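PDB 6QE7: anti-sigma-I factor RsgI3 from Clostridium thermocellum, which probably holds the sigma factor SigI3 inactive until its extracellular tandem PA14 domains, the part described here, bind plant cell-wall polysaccharide such as pectin. Local coordinates for residues G8-N13 with V48-K53; T63-T68 with M123-S128; G71-V76 with K108-Q113. All blocks are in the same frame, centred on the assembly; numbering follows the deposited sequence.

Contact 1 of 3, residues G8-N13 with V48-K53. With CA (calcium ion), chain E.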
loop_
_atom_site.group_PDB
_atom_site.type_symbol
_atom_site.label_atom_id
_atom_site.label_comp_id
_atom_site.label_asym_id
_atom_site.label_seq_id
_atom_site.Cartn_x
_atom_site.Cartn_y
_atom_site.Cartn_z
ATOM N N GLY A 8 -2.074 -12.082 -12.499
ATOM C CA GLY A 8 -2.167 -10.633 -12.279
ATOM C C GLY A 8 -2.820 -10.316 -10.959
ATOM O O GLY A 8 -3.942 -10.825 -10.659
ATOM N N GLU A 9 -2.085 -9.604 -10.125
ATOM C CA GLU A 9 -2.598 -9.090 -8.843
ATOM C C GLU A 9 -2.896 -7.613 -9.112
ATOM O O GLU A 9 -1.915 -6.846 -9.420
ATOM C CB GLU A 9 -1.594 -9.253 -7.679
ATOM C CG GLU A 9 -1.045 -10.645 -7.338
ATOM C CD GLU A 9 0.387 -10.632 -6.770
ATOM O OE1 GLU A 9 0.810 -9.618 -6.131
ATOM O OE2 GLU A 9 1.105 -11.596 -6.998
ATOM N N TYR A 10 -4.126 -7.208 -8.828
ATOM C CA TYR A 10 -4.681 -5.876 -9.101
ATOM C C TYR A 10 -5.007 -5.185 -7.804
ATOM O O TYR A 10 -5.784 -5.665 -6.976
ATOM C CB TYR A 10 -5.920 -6.022 -9.977
ATOM C CG TYR A 10 -5.588 -6.429 -11.380
ATOM C CD1 TYR A 10 -5.344 -7.753 -11.705
ATOM C CD2 TYR A 10 -5.470 -5.508 -12.405
ATOM C CE1 TYR A 10 -5.027 -8.127 -13.009
ATOM C CE2 TYR A 10 -5.202 -5.876 -13.718
ATOM C CZ TYR A 10 -4.972 -7.203 -14.032
ATOM O OH TYR A 10 -4.648 -7.563 -15.314
ATOM N N TYR A 11 -4.385 -4.035 -7.609
ATOM C CA TYR A 11 -4.479 -3.286 -6.338
ATOM C C TYR A 11 -5.084 -1.914 -6.681
ATOM O O TYR A 11 -4.647 -1.353 -7.677
ATOM C CB TYR A 11 -3.055 -3.157 -5.790
ATOM C CG TYR A 11 -2.372 -4.443 -5.406
ATOM C CD1 TYR A 11 -1.721 -5.209 -6.371
ATOM C CD2 TYR A 11 -2.275 -4.828 -4.070
ATOM C CE1 TYR A 11 -1.068 -6.367 -6.034
ATOM C CE2 TYR A 11 -1.618 -5.983 -3.710
ATOM C CZ TYR A 11 -1.020 -6.731 -4.696
ATOM O OH TYR A 11 -0.451 -7.887 -4.345
ATOM N N ASN A 12 -5.830 -1.307 -5.757
ATOM C CA ASN A 12 -6.490 0.016 -5.932
ATOM C C ASN A 12 -5.625 1.182 -5.462
ATOM O O ASN A 12 -6.092 2.344 -5.597
ATOM C CB ASN A 12 -7.835 0.072 -5.182
ATOM C CG ASN A 12 -8.973 -0.198 -6.130
ATOM O OD1 ASN A 12 -8.994 0.410 -7.188
ATOM N ND2 ASN A 12 -9.880 -1.120 -5.807
ATOM N N ASN A 13 -4.440 0.910 -4.927
ATOM C CA ASN A 13 -3.354 1.906 -4.705
ATOM C C ASN A 13 -2.208 1.597 -5.701
ATOM O O ASN A 13 -2.167 0.460 -6.265
ATOM C CB ASN A 13 -2.896 1.852 -3.242
ATOM C CG ASN A 13 -3.739 2.705 -2.308
ATOM O OD1 ASN A 13 -4.486 3.577 -2.748
ATOM N ND2 ASN A 13 -3.525 2.565 -1.004
ATOM N N VAL A 48 -0.455 -3.314 -10.526
ATOM C CA VAL A 48 -0.621 -4.677 -11.033
ATOM C C VAL A 48 0.750 -5.308 -10.907
ATOM O O VAL A 48 1.731 -4.717 -11.371
ATOM C CB VAL A 48 -1.148 -4.726 -12.501
ATOM C CG1 VAL A 48 -1.549 -6.126 -12.809
ATOM C CG2 VAL A 48 -2.340 -3.797 -12.762
ATOM N N ARG A 49 0.728 -6.522 -10.392
ATOM C CA ARG A 49 1.873 -7.418 -10.379
ATOM C C ARG A 49 1.522 -8.704 -11.121
ATOM O O ARG A 49 0.657 -9.412 -10.674
ATOM C CB ARG A 49 2.263 -7.809 -8.958
ATOM C CG ARG A 49 3.639 -8.475 -8.965
ATOM C CD ARG A 49 3.990 -8.920 -7.599
ATOM N NE ARG A 49 4.452 -7.783 -6.865
ATOM C CZ ARG A 49 3.972 -7.337 -5.700
ATOM N NH1 ARG A 49 2.904 -7.875 -5.159
ATOM N NH2 ARG A 49 4.597 -6.334 -5.088
ATOM N N TRP A 50 2.282 -8.999 -12.162
ATOM C CA TRP A 50 2.169 -10.246 -12.942
ATOM C C TRP A 50 3.341 -11.140 -12.567
ATOM O O TRP A 50 4.461 -10.636 -12.579
ATOM C CB TRP A 50 2.198 -9.925 -14.413
ATOM C CG TRP A 50 0.992 -9.205 -14.919
ATOM C CD1 TRP A 50 -0.221 -9.774 -15.174
ATOM C CD2 TRP A 50 0.912 -7.857 -15.393
ATOM N NE1 TRP A 50 -1.067 -8.860 -15.704
ATOM C CE2 TRP A 50 -0.434 -7.652 -15.815
ATOM C CE3 TRP A 50 1.778 -6.761 -15.441
ATOM C CZ2 TRP A 50 -0.899 -6.423 -16.328
ATOM C CZ3 TRP A 50 1.308 -5.529 -15.915
ATOM C CH2 TRP A 50 -0.024 -5.354 -16.320
ATOM N N THR A 51 3.076 -12.357 -12.110
ATOM C CA THR A 51 4.144 -13.340 -11.819
ATOM C C THR A 51 3.838 -14.723 -12.410
ATOM O O THR A 51 2.676 -15.104 -12.556
ATOM C CB THR A 51 4.362 -13.491 -10.329
ATOM O OG1 THR A 51 3.171 -14.069 -9.813
ATOM C CG2 THR A 51 4.760 -12.189 -9.652
ATOM N N GLY A 52 4.884 -15.391 -12.878
ATOM C CA GLY A 52 4.845 -16.788 -13.303
ATOM C C GLY A 52 6.191 -17.161 -13.854
ATOM O O GLY A 52 7.233 -16.688 -13.270
ATOM N N LYS A 53 6.154 -17.872 -14.972
ATOM C CA LYS A 53 7.362 -18.365 -15.682
ATOM C C LYS A 53 7.155 -18.108 -17.151
ATOM O O LYS A 53 5.984 -18.221 -17.644
ATOM C CB LYS A 53 7.565 -19.843 -15.343
ATOM C CG LYS A 53 7.946 -20.083 -13.893
ATOM C CD LYS A 53 7.820 -21.541 -13.525
ATOM C CE LYS A 53 8.387 -21.915 -12.180
ATOM N NZ LYS A 53 9.623 -21.157 -11.892
HETATM CA CA CA E . -6.558 4.243 -6.745
HETATM O O HOH W 1 1.287 -12.237 -9.510
HETATM O O HOH W 2 -7.661 2.625 -8.220
HETATM O O HOH W 3 -6.201 4.959 -4.451
HETATM O O HOH W 4 -8.640 3.866 -5.469
HETATM O O HOH W 5 -8.131 5.974 -7.468
#

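Contact 2 of 3, residues T63-T68 with M123-S128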
loop_
_atom_site.group_PDB
_atom_site.type_symbol
_atom_site.label_atom_id
_atom_site.label_comp_id
_atom_site.label_asym_id
_atom_site.label_seq_id
_atom_site.Cartn_x
_atom_site.Cartn_y
_atom_site.Cartn_z
ATOM N N THR A 63 15.700 -9.971 -26.168
ATOM C CA THR A 63 15.341 -8.607 -25.735
ATOM C C THR A 63 13.919 -8.706 -25.168
ATOM O O THR A 63 13.051 -9.261 -25.877
ATOM C CB THR A 63 15.536 -7.601 -26.874
ATOM O OG1 THR A 63 16.879 -7.736 -27.347
ATOM C CG2 THR A 63 15.222 -6.160 -26.487
ATOM N N PHE A 64 13.704 -8.291 -23.910
ATOM C CA PHE A 64 12.368 -7.973 -23.335
ATOM C C PHE A 64 12.118 -6.477 -23.474
ATOM O O PHE A 64 13.047 -5.584 -23.345
ATOM C CB PHE A 64 12.268 -8.381 -21.872
ATOM C CG PHE A 64 12.261 -9.850 -21.766
ATOM C CD1 PHE A 64 13.439 -10.561 -21.912
ATOM C CD2 PHE A 64 11.084 -10.538 -21.671
ATOM C CE1 PHE A 64 13.434 -11.938 -21.835
ATOM C CE2 PHE A 64 11.090 -11.914 -21.561
ATOM C CZ PHE A 64 12.261 -12.611 -21.661
ATOM N N TYR A 65 10.887 -6.177 -23.861
ATOM C CA TYR A 65 10.388 -4.785 -23.973
ATOM C C TYR A 65 9.098 -4.658 -23.150
ATOM O O TYR A 65 8.246 -5.555 -23.186
ATOM C CB TYR A 65 10.022 -4.373 -25.394
ATOM C CG TYR A 65 10.933 -4.846 -26.500
ATOM C CD1 TYR A 65 11.021 -6.192 -26.863
ATOM C CD2 TYR A 65 11.709 -3.927 -27.187
ATOM C CE1 TYR A 65 11.839 -6.585 -27.922
ATOM C CE2 TYR A 65 12.541 -4.315 -28.227
ATOM C CZ TYR A 65 12.608 -5.648 -28.591
ATOM O OH TYR A 65 13.483 -5.986 -29.602
ATOM N N THR A 66 8.969 -3.506 -22.496
ATOM C CA THR A 66 7.764 -3.042 -21.787
ATOM C C THR A 66 7.368 -1.747 -22.473
ATOM O O THR A 66 8.223 -0.970 -22.827
ATOM C CB THR A 66 8.022 -2.881 -20.287
ATOM O OG1 THR A 66 9.004 -1.857 -20.077
ATOM C CG2 THR A 66 8.485 -4.156 -19.624
ATOM N N VAL A 67 6.090 -1.591 -22.751
ATOM C CA VAL A 67 5.561 -0.263 -23.130
ATOM C C VAL A 67 4.465 0.012 -22.103
ATOM O O VAL A 67 3.476 -0.736 -22.103
ATOM C CB VAL A 67 5.005 -0.254 -24.578
ATOM C CG1 VAL A 67 4.607 1.145 -24.987
ATOM C CG2 VAL A 67 6.016 -0.800 -25.555
ATOM N N THR A 68 4.646 1.038 -21.283
ATOM C CA THR A 68 3.823 1.297 -20.085
ATOM C C THR A 68 3.564 2.777 -19.969
ATOM O O THR A 68 4.462 3.603 -20.239
ATOM C CB THR A 68 4.442 0.809 -18.782
ATOM O OG1 THR A 68 5.802 1.242 -18.520
ATOM C CG2 THR A 68 4.438 -0.695 -18.719
ATOM N N MET A 123 6.687 -7.377 -24.450
ATOM C CA MET A 123 7.094 -7.964 -25.738
ATOM C C MET A 123 8.462 -8.623 -25.597
ATOM O O MET A 123 9.102 -8.507 -24.548
ATOM C CB MET A 123 7.122 -6.855 -26.787
ATOM C CG MET A 123 5.809 -6.173 -26.886
ATOM S SD MET A 123 5.726 -5.026 -28.179
ATOM C CE MET A 123 6.746 -3.666 -27.645
ATOM N N TRP A 124 8.855 -9.415 -26.583
ATOM C CA TRP A 124 10.193 -10.022 -26.652
ATOM C C TRP A 124 10.585 -10.178 -28.126
ATOM O O TRP A 124 9.723 -10.183 -28.952
ATOM C CB TRP A 124 10.304 -11.356 -25.924
ATOM C CG TRP A 124 9.560 -12.506 -26.498
ATOM C CD1 TRP A 124 8.681 -12.489 -27.546
ATOM C CD2 TRP A 124 9.491 -13.809 -25.923
ATOM N NE1 TRP A 124 8.073 -13.703 -27.650
ATOM C CE2 TRP A 124 8.589 -14.547 -26.705
ATOM C CE3 TRP A 124 10.162 -14.447 -24.893
ATOM C CZ2 TRP A 124 8.341 -15.887 -26.478
ATOM C CZ3 TRP A 124 9.910 -15.780 -24.662
ATOM C CH2 TRP A 124 8.991 -16.485 -25.441
ATOM N N SER A 125 11.870 -10.313 -28.371
ATOM C CA SER A 125 12.516 -10.460 -29.686
ATOM C C SER A 125 13.805 -11.242 -29.457
ATOM O O SER A 125 14.260 -11.338 -28.263
ATOM C CB SER A 125 12.722 -9.121 -30.351
ATOM O OG SER A 125 13.820 -8.431 -29.793
ATOM N N SER A 126 14.306 -11.878 -30.530
ATOM C CA SER A 126 15.651 -12.523 -30.629
ATOM C C SER A 126 16.037 -12.732 -32.104
ATOM O O SER A 126 15.321 -12.178 -33.024
ATOM C CB SER A 126 15.751 -13.830 -29.833
ATOM O OG SER A 126 14.777 -14.768 -30.183
ATOM N N LYS A 127 17.133 -13.454 -32.338
ATOM C CA LYS A 127 17.634 -13.633 -33.710
ATOM C C LYS A 127 16.456 -14.189 -34.516
ATOM O O LYS A 127 16.077 -13.525 -35.452
ATOM C CB LYS A 127 18.845 -14.550 -33.712
ATOM C CG LYS A 127 19.631 -14.426 -35.002
ATOM C CD LYS A 127 20.973 -15.114 -34.944
ATOM C CE LYS A 127 20.867 -16.570 -34.546
ATOM N NZ LYS A 127 22.112 -17.000 -33.887
ATOM N N SER A 128 15.898 -15.327 -34.078
ATOM C CA SER A 128 14.745 -16.092 -34.645
ATOM C C SER A 128 13.337 -15.658 -34.142
ATOM O O SER A 128 12.332 -16.025 -34.792
ATOM C CB SER A 128 14.927 -17.544 -34.344
ATOM O OG SER A 128 16.285 -17.817 -34.182
#

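Contact 3 of 3, residues G71-V76 with K108-Q113. With CA (calcium ion), chain D.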
loop_
_atom_site.group_PDB
_atom_site.type_symbol
_atom_site.label_atom_id
_atom_site.label_comp_id
_atom_site.label_asym_id
_atom_site.label_seq_id
_atom_site.Cartn_x
_atom_site.Cartn_y
_atom_site.Cartn_z
ATOM N N GLY A 71 4.692 3.477 -14.687
ATOM C CA GLY A 71 6.042 2.931 -14.497
ATOM C C GLY A 71 6.038 1.428 -14.482
ATOM O O GLY A 71 4.974 0.763 -14.519
ATOM N N VAL A 72 7.232 0.880 -14.507
ATOM C CA VAL A 72 7.359 -0.595 -14.621
ATOM C C VAL A 72 8.620 -1.046 -13.920
ATOM O O VAL A 72 9.618 -0.368 -13.994
ATOM C CB VAL A 72 7.327 -0.975 -16.103
ATOM C CG1 VAL A 72 8.445 -0.259 -16.843
ATOM C CG2 VAL A 72 7.361 -2.509 -16.358
ATOM N N ARG A 73 8.630 -2.281 -13.509
ATOM C CA ARG A 73 9.866 -3.005 -13.220
ATOM C C ARG A 73 9.732 -4.415 -13.773
ATOM O O ARG A 73 8.649 -5.029 -13.569
ATOM C CB ARG A 73 10.092 -3.054 -11.700
ATOM C CG ARG A 73 10.416 -1.729 -11.031
ATOM C CD ARG A 73 10.949 -2.024 -9.621
ATOM N NE ARG A 73 11.623 -0.808 -9.200
ATOM C CZ ARG A 73 11.120 0.096 -8.387
ATOM N NH1 ARG A 73 9.931 -0.065 -7.764
ATOM N NH2 ARG A 73 11.913 1.108 -8.127
ATOM N N LEU A 74 10.762 -4.905 -14.469
ATOM C CA LEU A 74 10.722 -6.286 -15.021
ATOM C C LEU A 74 11.887 -7.076 -14.510
ATOM O O LEU A 74 13.031 -6.644 -14.769
ATOM C CB LEU A 74 10.786 -6.266 -16.561
ATOM C CG LEU A 74 10.626 -7.627 -17.241
ATOM C CD1 LEU A 74 9.338 -8.290 -16.838
ATOM C CD2 LEU A 74 10.687 -7.489 -18.764
ATOM N N TRP A 75 11.580 -8.220 -13.901
ATOM C CA TRP A 75 12.556 -9.265 -13.528
ATOM C C TRP A 75 12.339 -10.462 -14.427
ATOM O O TRP A 75 11.166 -10.938 -14.542
ATOM C CB TRP A 75 12.493 -9.715 -12.054
ATOM C CG TRP A 75 12.761 -8.675 -11.036
ATOM C CD1 TRP A 75 13.891 -8.529 -10.315
ATOM C CD2 TRP A 75 11.845 -7.700 -10.518
ATOM N NE1 TRP A 75 13.762 -7.486 -9.451
ATOM C CE2 TRP A 75 12.507 -6.993 -9.505
ATOM C CE3 TRP A 75 10.549 -7.310 -10.848
ATOM C CZ2 TRP A 75 11.926 -5.955 -8.778
ATOM C CZ3 TRP A 75 9.967 -6.297 -10.120
ATOM C CH2 TRP A 75 10.651 -5.610 -9.115
ATOM N N VAL A 76 13.431 -10.964 -14.991
ATOM C CA VAL A 76 13.477 -12.315 -15.630
ATOM C C VAL A 76 14.641 -13.097 -14.993
ATOM O O VAL A 76 15.734 -12.559 -14.875
ATOM C CB VAL A 76 13.615 -12.189 -17.155
ATOM C CG1 VAL A 76 13.755 -13.567 -17.823
ATOM C CG2 VAL A 76 12.498 -11.388 -17.790
ATOM N N LYS A 108 8.558 -11.524 -13.362
ATOM C CA LYS A 108 7.723 -10.664 -12.542
ATOM C C LYS A 108 7.753 -9.295 -13.185
ATOM O O LYS A 108 8.825 -8.778 -13.474
ATOM C CB LYS A 108 8.239 -10.598 -11.109
ATOM C CG LYS A 108 7.559 -9.493 -10.295
ATOM C CD LYS A 108 7.859 -9.632 -8.827
ATOM C CE LYS A 108 9.365 -9.606 -8.526
ATOM N NZ LYS A 108 9.593 -9.619 -7.062
ATOM N N MET A 109 6.572 -8.781 -13.473
ATOM C CA MET A 109 6.427 -7.446 -14.005
ATOM C C MET A 109 5.504 -6.698 -13.059
ATOM O O MET A 109 4.388 -7.159 -12.840
ATOM C CB MET A 109 5.873 -7.492 -15.427
ATOM C CG MET A 109 5.578 -6.132 -15.940
ATOM S SD MET A 109 5.300 -6.181 -17.761
ATOM C CE MET A 109 4.697 -4.523 -18.086
ATOM N N GLU A 110 6.013 -5.578 -12.530
ATOM C CA GLU A 110 5.274 -4.637 -11.650
ATOM C C GLU A 110 4.995 -3.417 -12.483
ATOM O O GLU A 110 5.843 -3.039 -13.291
ATOM C CB GLU A 110 6.080 -4.331 -10.375
ATOM C CG GLU A 110 6.087 -5.540 -9.463
ATOM C CD GLU A 110 6.854 -5.378 -8.152
ATOM O OE1 GLU A 110 7.490 -4.380 -7.983
ATOM O OE2 GLU A 110 6.704 -6.227 -7.308
ATOM N N TYR A 111 3.784 -2.898 -12.340
ATOM C CA TYR A 111 3.262 -1.816 -13.175
ATOM C C TYR A 111 2.506 -0.875 -12.259
ATOM O O TYR A 111 1.823 -1.406 -11.349
ATOM C CB TYR A 111 2.345 -2.446 -14.247
ATOM C CG TYR A 111 1.402 -1.422 -14.806
ATOM C CD1 TYR A 111 1.829 -0.512 -15.748
ATOM C CD2 TYR A 111 0.147 -1.267 -14.267
ATOM C CE1 TYR A 111 1.025 0.512 -16.193
ATOM C CE2 TYR A 111 -0.676 -0.257 -14.707
ATOM C CZ TYR A 111 -0.235 0.634 -15.652
ATOM O OH TYR A 111 -1.069 1.604 -16.075
ATOM N N TYR A 112 2.451 0.427 -12.566
ATOM C CA TYR A 112 1.439 1.266 -11.911
ATOM C C TYR A 112 1.030 2.375 -12.881
ATOM O O TYR A 112 1.713 2.702 -13.852
ATOM C CB TYR A 112 1.975 1.837 -10.602
ATOM C CG TYR A 112 2.848 3.056 -10.775
ATOM C CD1 TYR A 112 4.198 2.955 -11.049
ATOM C CD2 TYR A 112 2.329 4.336 -10.615
ATOM C CE1 TYR A 112 5.009 4.087 -11.186
ATOM C CE2 TYR A 112 3.128 5.474 -10.696
ATOM C CZ TYR A 112 4.486 5.361 -10.973
ATOM O OH TYR A 112 5.220 6.490 -11.155
ATOM N N GLN A 113 -0.179 2.813 -12.650
ATOM C CA GLN A 113 -0.855 4.008 -13.185
ATOM C C GLN A 113 -0.938 5.079 -12.100
ATOM O O GLN A 113 -1.376 4.792 -10.917
ATOM C CB GLN A 113 -2.262 3.597 -13.664
ATOM C CG GLN A 113 -3.275 4.747 -13.589
ATOM C CD GLN A 113 -3.145 5.790 -14.656
ATOM O OE1 GLN A 113 -2.053 6.143 -15.096
ATOM N NE2 GLN A 113 -4.299 6.211 -15.191
HETATM CA CA CA D . -0.874 7.486 -16.474
HETATM O O HOH W 6 0.524 9.769 -15.864
HETATM O O HOH W 7 0.027 9.446 -18.168
#

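Contact 1 of 3, residues G8-N13 with V48-K53
Glu9 and Arg49 face each other as a hydrogen-bonded pair of antiparallel strands and carry most of the polar contact. Their backbones exchange two bonds of 2.8 Å, Glu9 N to Arg49 O and Arg49 N to Glu9 O. On the same face of the sheet, Arg49 NH1 donates to Glu9 OE1 at 2.9 Å in a salt bridge. The carboxylate oxygen lies at the guanidinium edge, near its plane, although the two flat groups are turned 60° apart. Tyr11 OH also donates to Glu9 OE1, from the anti side at 2.8 Å, so two donors grip this oxygen. Glu9 OE2 instead accepts from a water that also bonds Thr51 OG1, a hydroxyl that is hydrogen-bonded to Ser142 as well.

Apolar packing occupies the other face. Val48 CG1 sits over the centre of the Tyr10 ring, a CH-pi contact 3.8 Å from the centroid, and CG2 touches the ring at CD2. Tyr10 OH and Trp50 NE1 converge on Asp25.

Beyond the pairing, Asn12 O binds a calcium ion at 2.3 Å, joined by Asp44 and Thr45. Strand 6-11 is flanked by strands 19-25 and 46-51; the latter also pairs with strand 105-113, where Arg49 NE has a second acidic partner, Glu110.

Contact 2 of 3, residues T63-T68 with M123-S128
Tyr65 and Ser125 meet through their hydroxyls because their first torsions send both groups to the same place over the sheet. Tyr65 CG stands anti to the carbonyl carbon (chi1 -40°), which lays the ring along the neighbouring strand, while Ser125 OG lies between its own backbone N and carbonyl carbon (chi1 77°). The oxygens, Tyr65 OH and Ser125 OG, come within 2.5 Å, a very short hydrogen bond in which either could be the donor. Ser125 OG reaches the tyrosine at its ring edge, near the ring plane, whereas Thr63 CG2 covers part of one ring face. Lys131 makes a cation-pi contact with the same ring.

Further along this face Met123 bends at its last torsion (chi3 -72°), bringing the terminal CE to 3.6 Å from Val67 CG2. CE also approaches Tyr65 CB, and Met123 CB lies 4.0 Å from Tyr65 CD1, so Met123 meets the tyrosine near CB and CD1, at the end of the side chain remote from its hydroxyl.

Phe64 and Trp124 form the intervening non-hydrogen-bonded pair and project to the opposite, buried face. There Trp124 CB lies over one face of the phenylalanine ring, and Phe64 CZ meets the indole edge at CE3 (4.3 Å). Trp124 NE1 is bonded to Glu132.

Backbone bonds bracket this aromatic pair: Thr63 with Ser125 and Tyr65 with Met123, the latter closed by Met123 N to Tyr65 O at 2.7 Å. The alternation of a buried aromatic face with a partly exposed one is that of a sheet in a beta-sandwich, here the first PA14 domain, where Phe64 packs on Leu74 and Val76 of the facing sheet.

Contact 3 of 3, residues G71-V76 with K108-Q113
Trp75 and Lys108 lie side by side on neighbouring antiparallel strands of the PA14 beta-sandwich. Lys108 bends at chi3 (58°), folding its end over the indole. Its CE rests 3.7 Å from the centroid of the six-membered ring of Trp75 in a CH-pi contact. Lys108 NZ stands almost on the ring normal, 4.4 Å from that centroid, in a cation-pi contact. Glu110 OE1 comes to the edge of the same indole, 3.6 Å from Trp75 CH2, with the carboxylate plane steeply inclined to the ring.

The inward face is apolar. Leu74 CD1 touches Met109 CB, and the extended Met109 chain carries its CE to 3.8 Å from Val72 CG2. At the end of the ladder Gly71 lies against a face of the Tyr112 ring, its N 3.6 Å from Tyr112 CE1.

Paired backbone bonds set this register, Arg73 with Glu110 and Trp75 with Lys108, and a looser pair joins Gly71 and Tyr112, where the bond from Gly71 N to Tyr112 O is weak. In the next shell, Glu110 OE2 is held by a salt bridge from Arg49, and Arg73 turns away from Glu110 to pair with Asp83. Tyr111 OH bonds to the backbone oxygen of Asp69, whose side-chain OD1 is a calcium ligand.

Strand 105-113 finishes at this calcium site, shared with Asp69, Asp70, Val115, Ala117 and two waters. Gln113 NE2 bonds to the carbonyl of Arg116, which leaves the amide oxygen directed at the metal: Gln113 OE1 binds the calcium ion at 2.3 Å.

All three contacts belong to the first PA14 domain and are antiparallel strand pairs. Contacts 1 and 3, with centres about 9 Å apart, share one sheet: strands 46-51 and 105-113 are neighbours, joined by a probable hydrogen bond from Trp50 N to Met109 O as well as by the salt bridge between them. Contact 2 lies in the other sheet, about 14 Å from contact 3 and about 20 Å from contact 1, centre to centre. Thr66 packs on Val72, and Thr68 on Met109 and Tyr111, joining the two layers of the sandwich. Along the chain contact 1 closes first, and contact 3 is nested within the loop closed by contact 2. Contacts 1 and 3 each supply a ligand to a separate calcium site.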